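Kallistatin (Homo sapiens, PDB 6F4V) inhibits the serine protease tissue kallikrein, forming a stable equimolar complex and being cleaved at its reactive site in the process. Local coordinates at residues Asp158-Phe169 and Glu330-Phe341. Residues are numbered along the deposited sequence; the frame is centred on the assembly and turned at random.
Sequences DVLMVLVNYIYF and EAAAATSFAIKF
The carbonyl oxygen of I339 takes two N-H groups: L160 N at 2.9 Å, in the carbonyl plane, and M161 N, a weak bond at 3.5 Å. Two residues facing one make this a classic beta bulge, near the end of an otherwise regular antiparallel ladder. Strand 328-340 lies between strands 159-172 and 312-324 and the deposited chain ends at F341, consistent with a cleaved serpin whose reactive-centre loop has inserted into the large sheet. Beyond the bulge, paired N-H...O bonds continue from L163 with F337 to F169 with A331. A331 to A334 are the run of alanines of the serpin hinge, here part of this strand; A333 CB lies 3.8 Å from I167 CG2. N165 and T335 lie alongside each other beside helix 33-44, where S35 OG bonds both N165 OD1 and T335 OG1. On the other sheet face, V162, V164 and A334 pack against helix 129-143. With CG anti to the backbone N (chi1 -177°), the Y168 ring slants past A332 CB toward E330, and its OH gives a very short 2.5 Å hydrogen bond to E330 OE2. That oxygen sits at the ring edge, the carboxylate plane turned 80° from the ring. A phenylalanine here would probably leave the E330 carboxylate without its hydroxyl mate and freer to turn. At the far end, L160 CD1 reaches F341 CD1 at 3.4 Å, while D158 O accepts F341 N at 3.2 Å.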
ATOM      1  N   ASP A 158     -13.858  -7.471  24.112  1.00 48.21           N
ATOM      2  CA  ASP A 158     -13.759  -8.930  23.916  1.00 46.90           C
ATOM      3  C   ASP A 158     -12.712  -9.354  22.852  1.00 43.27           C
ATOM      4  O   ASP A 158     -12.728 -10.488  22.370  1.00 40.13           O
ATOM      5  CB  ASP A 158     -15.147  -9.504  23.566  1.00 49.10           C
ATOM      6  CG  ASP A 158     -15.819  -8.786  22.396  0.48 49.19           C
ATOM      7  OD1 ASP A 158     -15.312  -7.732  21.959  0.70 48.30           O
ATOM      8  OD2 ASP A 158     -16.873  -9.268  21.925  0.76 52.09           O
ATOM      9  N   VAL A 159     -11.817  -8.442  22.489  1.00 41.39           N
ATOM     10  CA  VAL A 159     -10.708  -8.761  21.587  1.00 40.22           C
ATOM     11  C   VAL A 159      -9.641  -9.536  22.343  1.00 40.27           C
ATOM     12  O   VAL A 159      -9.333  -9.203  23.483  1.00 41.84           O
ATOM     13  CB  VAL A 159     -10.126  -7.473  20.959  1.00 39.90           C
ATOM     14  CG1 VAL A 159      -8.793  -7.731  20.262  1.00 38.77           C
ATOM     15  CG2 VAL A 159     -11.138  -6.874  19.998  1.00 39.81           C
ATOM     16  N   LEU A 160      -9.095 -10.576  21.712  1.00 38.73           N
ATOM     17  CA  LEU A 160      -8.006 -11.373  22.283  1.00 39.20           C
ATOM     18  C   LEU A 160      -6.698 -11.308  21.488  1.00 36.09           C
ATOM     19  O   LEU A 160      -5.675 -11.805  21.949  1.00 34.02           O
ATOM     20  CB  LEU A 160      -8.454 -12.830  22.388  1.00 42.08           C
ATOM     21  CG  LEU A 160      -9.748 -13.083  23.192  1.00 46.26           C
ATOM     22  CD1 LEU A 160     -10.207 -14.521  22.961  1.00 47.28           C
ATOM     23  CD2 LEU A 160      -9.574 -12.789  24.688  1.00 46.75           C
ATOM     24  N   MET A 161      -6.728 -10.723  20.285  1.00 34.53           N
ATOM     25  CA  MET A 161      -5.500 -10.569  19.508  1.00 32.67           C
ATOM     26  C   MET A 161      -5.667  -9.452  18.491  1.00 30.81           C
ATOM     27  O   MET A 161      -6.718  -9.307  17.895  1.00 29.30           O
ATOM     28  CB  MET A 161      -5.138 -11.883  18.786  1.00 33.76           C
ATOM     29  CG  MET A 161      -3.822 -11.845  18.032  1.00 35.39           C
ATOM     30  SD  MET A 161      -3.571 -13.326  17.027  1.00 38.51           S
ATOM     31  CE  MET A 161      -4.279 -12.777  15.470  1.00 38.81           C
ATOM     32  N   VAL A 162      -4.608  -8.675  18.299  1.00 30.51           N
ATOM     33  CA  VAL A 162      -4.556  -7.738  17.196  1.00 29.71           C
ATOM     34  C   VAL A 162      -3.280  -8.021  16.414  1.00 29.36           C
ATOM     35  O   VAL A 162      -2.180  -8.027  16.980  1.00 29.08           O
ATOM     36  CB  VAL A 162      -4.588  -6.280  17.664  1.00 29.73           C
ATOM     37  CG1 VAL A 162      -4.447  -5.339  16.472  1.00 29.23           C
ATOM     38  CG2 VAL A 162      -5.872  -5.996  18.404  1.00 30.38           C
ATOM     39  N   LEU A 163      -3.458  -8.286  15.124  1.00 28.84           N
ATOM     40  CA  LEU A 163      -2.366  -8.426  14.185  1.00 29.15           C
ATOM     41  C   LEU A 163      -2.111  -7.066  13.575  1.00 29.29           C
ATOM     42  O   LEU A 163      -3.050  -6.345  13.244  1.00 27.93           O
ATOM     43  CB  LEU A 163      -2.790  -9.409  13.115  1.00 31.08           C
ATOM     44  CG  LEU A 163      -1.899  -9.695  11.940  1.00 32.73           C
ATOM     45  CD1 LEU A 163      -2.144 -11.150  11.498  1.00 35.14           C
ATOM     46  CD2 LEU A 163      -2.087  -8.722  10.780  1.00 33.54           C
ATOM     47  N   VAL A 164      -0.841  -6.708  13.425  1.00 28.94           N
ATOM     48  CA  VAL A 164      -0.484  -5.517  12.690  1.00 28.99           C
ATOM     49  C   VAL A 164       0.707  -5.741  11.792  1.00 27.51           C
ATOM     50  O   VAL A 164       1.591  -6.576  12.060  1.00 26.18           O
ATOM     51  CB  VAL A 164      -0.222  -4.275  13.576  1.00 31.00           C
ATOM     52  CG1 VAL A 164      -1.337  -4.069  14.567  1.00 32.28           C
ATOM     53  CG2 VAL A 164       1.103  -4.370  14.300  1.00 33.64           C
ATOM     54  N   ASN A 165       0.740  -4.985  10.706  1.00 26.91           N
ATOM     55  CA  ASN A 165       2.005  -4.800  10.035  1.00 27.84           C
ATOM     56  C   ASN A 165       2.167  -3.385   9.586  1.00 27.04           C
ATOM     57  O   ASN A 165       1.230  -2.591   9.653  1.00 26.60           O
ATOM     58  CB  ASN A 165       2.176  -5.787   8.910  1.00 29.59           C
ATOM     59  CG  ASN A 165       1.396  -5.446   7.685  1.00 29.90           C
ATOM     60  OD1 ASN A 165       0.928  -4.340   7.520  1.00 34.59           O
ATOM     61  ND2 ASN A 165       1.276  -6.413   6.790  1.00 32.59           N
ATOM     62  N   TYR A 166       3.368  -3.064   9.159  1.00 25.54           N
ATOM     63  CA  TYR A 166       3.663  -1.694   8.723  1.00 26.13           C
ATOM     64  C   TYR A 166       4.704  -1.754   7.615  1.00 24.73           C
ATOM     65  O   TYR A 166       5.458  -2.749   7.484  1.00 24.68           O
ATOM     66  CB  TYR A 166       4.158  -0.835   9.908  1.00 28.21           C
ATOM     67  CG  TYR A 166       5.484  -1.342  10.397  1.00 32.02           C
ATOM     68  CD1 TYR A 166       6.685  -0.912   9.800  1.00 33.64           C
ATOM     69  CD2 TYR A 166       5.548  -2.303  11.408  1.00 33.32           C
ATOM     70  CE1 TYR A 166       7.912  -1.421  10.214  1.00 35.47           C
ATOM     71  CE2 TYR A 166       6.759  -2.799  11.830  1.00 35.23           C
ATOM     72  CZ  TYR A 166       7.936  -2.352  11.248  1.00 36.31           C
ATOM     73  OH  TYR A 166       9.141  -2.883  11.665  1.00 38.66           O
ATOM     74  N   ILE A 167       4.742  -0.679   6.842  1.00 24.35           N
ATOM     75  CA  ILE A 167       5.740  -0.452   5.837  1.00 23.09           C
ATOM     76  C   ILE A 167       6.134   1.008   5.956  1.00 23.25           C
ATOM     77  O   ILE A 167       5.297   1.882   6.138  1.00 22.13           O
ATOM     78  CB  ILE A 167       5.242  -0.821   4.412  1.00 23.02           C
ATOM     79  CG1 ILE A 167       6.303  -0.498   3.350  1.00 23.37           C
ATOM     80  CG2 ILE A 167       3.916  -0.137   4.075  1.00 22.71           C
ATOM     81  CD1 ILE A 167       6.036  -1.103   1.979  1.00 23.04           C
ATOM     82  N   TYR A 168       7.438   1.231   5.878  1.00 23.27           N
ATOM     83  CA  TYR A 168       8.028   2.546   5.871  1.00 23.92           C
ATOM     84  C   TYR A 168       8.988   2.610   4.689  1.00 23.46           C
ATOM     85  O   TYR A 168       9.820   1.711   4.520  1.00 24.60           O
ATOM     86  CB  TYR A 168       8.760   2.844   7.168  1.00 24.55           C
ATOM     87  CG  TYR A 168       9.305   4.256   7.133  1.00 25.21           C
ATOM     88  CD1 TYR A 168       8.474   5.345   7.342  1.00 26.04           C
ATOM     89  CD2 TYR A 168      10.636   4.506   6.803  1.00 27.00           C
ATOM     90  CE1 TYR A 168       8.957   6.650   7.261  1.00 26.42           C
ATOM     91  CE2 TYR A 168      11.133   5.815   6.716  1.00 26.98           C
ATOM     92  CZ  TYR A 168      10.294   6.878   6.957  1.00 27.33           C
ATOM     93  OH  TYR A 168      10.743   8.191   6.878  1.00 27.75           O
ATOM     94  N   PHE A 169       8.861   3.666   3.892  1.00 22.91           N
ATOM     95  CA  PHE A 169       9.585   3.844   2.652  1.00 22.84           C
ATOM     96  C   PHE A 169      10.077   5.270   2.573  1.00 23.83           C
ATOM     97  O   PHE A 169       9.287   6.209   2.595  1.00 22.65           O
ATOM     98  CB  PHE A 169       8.625   3.576   1.481  1.00 22.66           C
ATOM     99  CG  PHE A 169       9.207   3.828   0.123  1.00 22.48           C
ATOM    100  CD1 PHE A 169       9.938   2.853  -0.508  1.00 23.21           C
ATOM    101  CD2 PHE A 169       8.983   5.011  -0.541  1.00 22.60           C
ATOM    102  CE1 PHE A 169      10.456   3.048  -1.781  1.00 23.31           C
ATOM    103  CE2 PHE A 169       9.488   5.218  -1.836  1.00 23.48           C
ATOM    104  CZ  PHE A 169      10.223   4.226  -2.446  1.00 22.63           C
ATOM    105  N   GLU A 330       8.606  10.078   0.771  1.00 23.55           N
ATOM    106  CA  GLU A 330       8.398   9.312   1.968  1.00 23.94           C
ATOM    107  C   GLU A 330       6.970   8.767   1.933  1.00 23.35           C
ATOM    108  O   GLU A 330       6.019   9.506   1.676  1.00 24.35           O
ATOM    109  CB  GLU A 330       8.584  10.153   3.222  1.00 25.69           C
ATOM    110  CG  GLU A 330       8.466   9.369   4.525  1.00 26.15           C
ATOM    111  CD  GLU A 330       8.419  10.294   5.738  1.00 29.54           C
ATOM    112  OE1 GLU A 330       7.706  11.306   5.663  1.00 33.26           O
ATOM    113  OE2 GLU A 330       9.066   9.999   6.741  1.00 29.71           O
ATOM    114  N   ALA A 331       6.854   7.474   2.152  1.00 22.76           N
ATOM    115  CA  ALA A 331       5.527   6.813   2.190  1.00 22.68           C
ATOM    116  C   ALA A 331       5.490   5.805   3.324  1.00 22.63           C
ATOM    117  O   ALA A 331       6.464   5.106   3.583  1.00 23.25           O
ATOM    118  CB  ALA A 331       5.205   6.184   0.833  1.00 22.57           C
ATOM    119  N   ALA A 332       4.370   5.767   4.048  1.00 22.60           N
ATOM    120  CA  ALA A 332       4.203   4.862   5.122  1.00 23.13           C
ATOM    121  C   ALA A 332       2.786   4.316   5.137  1.00 22.72           C
ATOM    122  O   ALA A 332       1.860   4.931   4.615  1.00 22.19           O
ATOM    123  CB  ALA A 332       4.542   5.529   6.453  1.00 24.04           C
ATOM    124  N   ALA A 333       2.644   3.139   5.728  1.00 22.19           N
ATOM    125  CA  ALA A 333       1.331   2.533   5.889  1.00 21.50           C
ATOM    126  C   ALA A 333       1.356   1.475   6.954  1.00 21.31           C
ATOM    127  O   ALA A 333       2.407   0.943   7.323  1.00 21.34           O
ATOM    128  CB  ALA A 333       0.826   1.953   4.574  1.00 21.14           C
ATOM    129  N   ALA A 334       0.176   1.171   7.467  1.00 21.81           N
ATOM    130  CA  ALA A 334       0.017   0.065   8.372  1.00 21.81           C
ATOM    131  C   ALA A 334      -1.377  -0.520   8.292  1.00 22.20           C
ATOM    132  O   ALA A 334      -2.311   0.155   7.885  1.00 22.05           O
ATOM    133  CB  ALA A 334       0.326   0.529   9.784  1.00 22.38           C
ATOM    134  N   THR A 335      -1.488  -1.781   8.697  1.00 22.38           N
ATOM    135  CA  THR A 335      -2.746  -2.528   8.665  1.00 22.69           C
ATOM    136  C   THR A 335      -2.902  -3.231   9.988  1.00 23.52           C
ATOM    137  O   THR A 335      -1.947  -3.823  10.484  1.00 24.27           O
ATOM    138  CB  THR A 335      -2.695  -3.608   7.550  1.00 22.55           C
ATOM    139  OG1 THR A 335      -2.444  -2.982   6.297  1.00 21.37           O
ATOM    140  CG2 THR A 335      -3.992  -4.404   7.471  1.00 22.19           C
ATOM    141  N   SER A 336      -4.099  -3.150  10.564  1.00 24.09           N
ATOM    142  CA  SER A 336      -4.451  -3.909  11.752  1.00 24.74           C
ATOM    143  C   SER A 336      -5.557  -4.923  11.440  1.00 24.83           C
ATOM    144  O   SER A 336      -6.366  -4.720  10.519  1.00 25.09           O
ATOM    145  CB  SER A 336      -4.921  -2.977  12.862  1.00 25.29           C
ATOM    146  OG  SER A 336      -6.180  -2.427  12.569  1.00 25.53           O
ATOM    147  N   PHE A 337      -5.597  -5.984  12.235  1.00 25.00           N
ATOM    148  CA  PHE A 337      -6.701  -6.941  12.196  1.00 25.52           C
ATOM    149  C   PHE A 337      -6.942  -7.477  13.600  1.00 26.92           C
ATOM    150  O   PHE A 337      -6.071  -8.136  14.147  1.00 25.89           O
ATOM    151  CB  PHE A 337      -6.401  -8.100  11.256  1.00 26.25           C
ATOM    152  CG  PHE A 337      -7.609  -8.912  10.916  1.00 27.94           C
ATOM    153  CD1 PHE A 337      -8.094  -9.900  11.764  1.00 29.79           C
ATOM    154  CD2 PHE A 337      -8.300  -8.646   9.771  1.00 28.72           C
ATOM    155  CE1 PHE A 337      -9.247 -10.609  11.408  1.00 30.55           C
ATOM    156  CE2 PHE A 337      -9.429  -9.355   9.427  1.00 30.13           C
ATOM    157  CZ  PHE A 337      -9.908 -10.323  10.246  1.00 29.91           C
ATOM    158  N   ALA A 338      -8.133  -7.219  14.142  1.00 27.98           N
ATOM    159  CA  ALA A 338      -8.492  -7.602  15.493  1.00 28.60           C
ATOM    160  C   ALA A 338      -9.400  -8.828  15.452  1.00 29.60           C
ATOM    161  O   ALA A 338     -10.253  -8.967  14.557  1.00 28.16           O
ATOM    162  CB  ALA A 338      -9.167  -6.436  16.202  1.00 29.33           C
ATOM    163  N   ILE A 339      -9.177  -9.727  16.420  1.00 31.23           N
ATOM    164  CA  ILE A 339      -9.886 -10.992  16.539  1.00 33.85           C
ATOM    165  C   ILE A 339     -10.554 -10.983  17.898  1.00 35.84           C
ATOM    166  O   ILE A 339      -9.897 -10.673  18.895  1.00 33.25           O
ATOM    167  CB  ILE A 339      -8.913 -12.184  16.541  1.00 36.68           C
ATOM    168  CG1 ILE A 339      -8.031 -12.199  15.309  1.00 37.84           C
ATOM    169  CG2 ILE A 339      -9.652 -13.511  16.680  1.00 37.22           C
ATOM    170  CD1 ILE A 339      -8.777 -12.485  14.049  1.00 39.86           C
ATOM    171  N   LYS A 340     -11.843 -11.321  17.938  1.00 36.94           N
ATOM    172  CA  LYS A 340     -12.596 -11.353  19.202  1.00 39.79           C
ATOM    173  C   LYS A 340     -13.199 -12.736  19.429  1.00 41.21           C
ATOM    174  O   LYS A 340     -13.130 -13.605  18.567  1.00 37.81           O
ATOM    175  CB  LYS A 340     -13.692 -10.284  19.188  1.00 40.37           C
ATOM    176  CG  LYS A 340     -14.782 -10.536  18.166  1.00 41.59           C
ATOM    177  CD  LYS A 340     -15.785  -9.412  18.125  1.00 44.08           C
ATOM    178  CE  LYS A 340     -17.012  -9.843  17.325  1.00 46.96           C
ATOM    179  NZ  LYS A 340     -17.585  -8.726  16.547  1.00 49.14           N
ATOM    180  N   PHE A 341     -13.817 -12.912  20.588  1.00 46.75           N
ATOM    181  CA  PHE A 341     -14.539 -14.156  20.906  1.00 52.15           C
ATOM    182  C   PHE A 341     -15.953 -13.857  21.417  1.00 55.25           C
ATOM    183  O   PHE A 341     -16.426 -12.712  21.441  1.00 55.91           O
ATOM    184  CB  PHE A 341     -13.750 -14.996  21.910  1.00 55.42           C
ATOM    185  CG  PHE A 341     -13.877 -14.527  23.335  1.00 60.73           C
ATOM    186  CD1 PHE A 341     -13.302 -13.324  23.748  1.00 61.96           C
ATOM    187  CD2 PHE A 341     -14.573 -15.292  24.271  1.00 64.50           C
ATOM    188  CE1 PHE A 341     -13.418 -12.885  25.064  1.00 64.45           C
ATOM    189  CE2 PHE A 341     -14.686 -14.863  25.586  1.00 66.54           C
ATOM    190  CZ  PHE A 341     -14.113 -13.654  25.982  1.00 65.72           C
ATOM    191  OXT PHE A 341     -16.662 -14.784  21.814  1.00 59.06           O
TER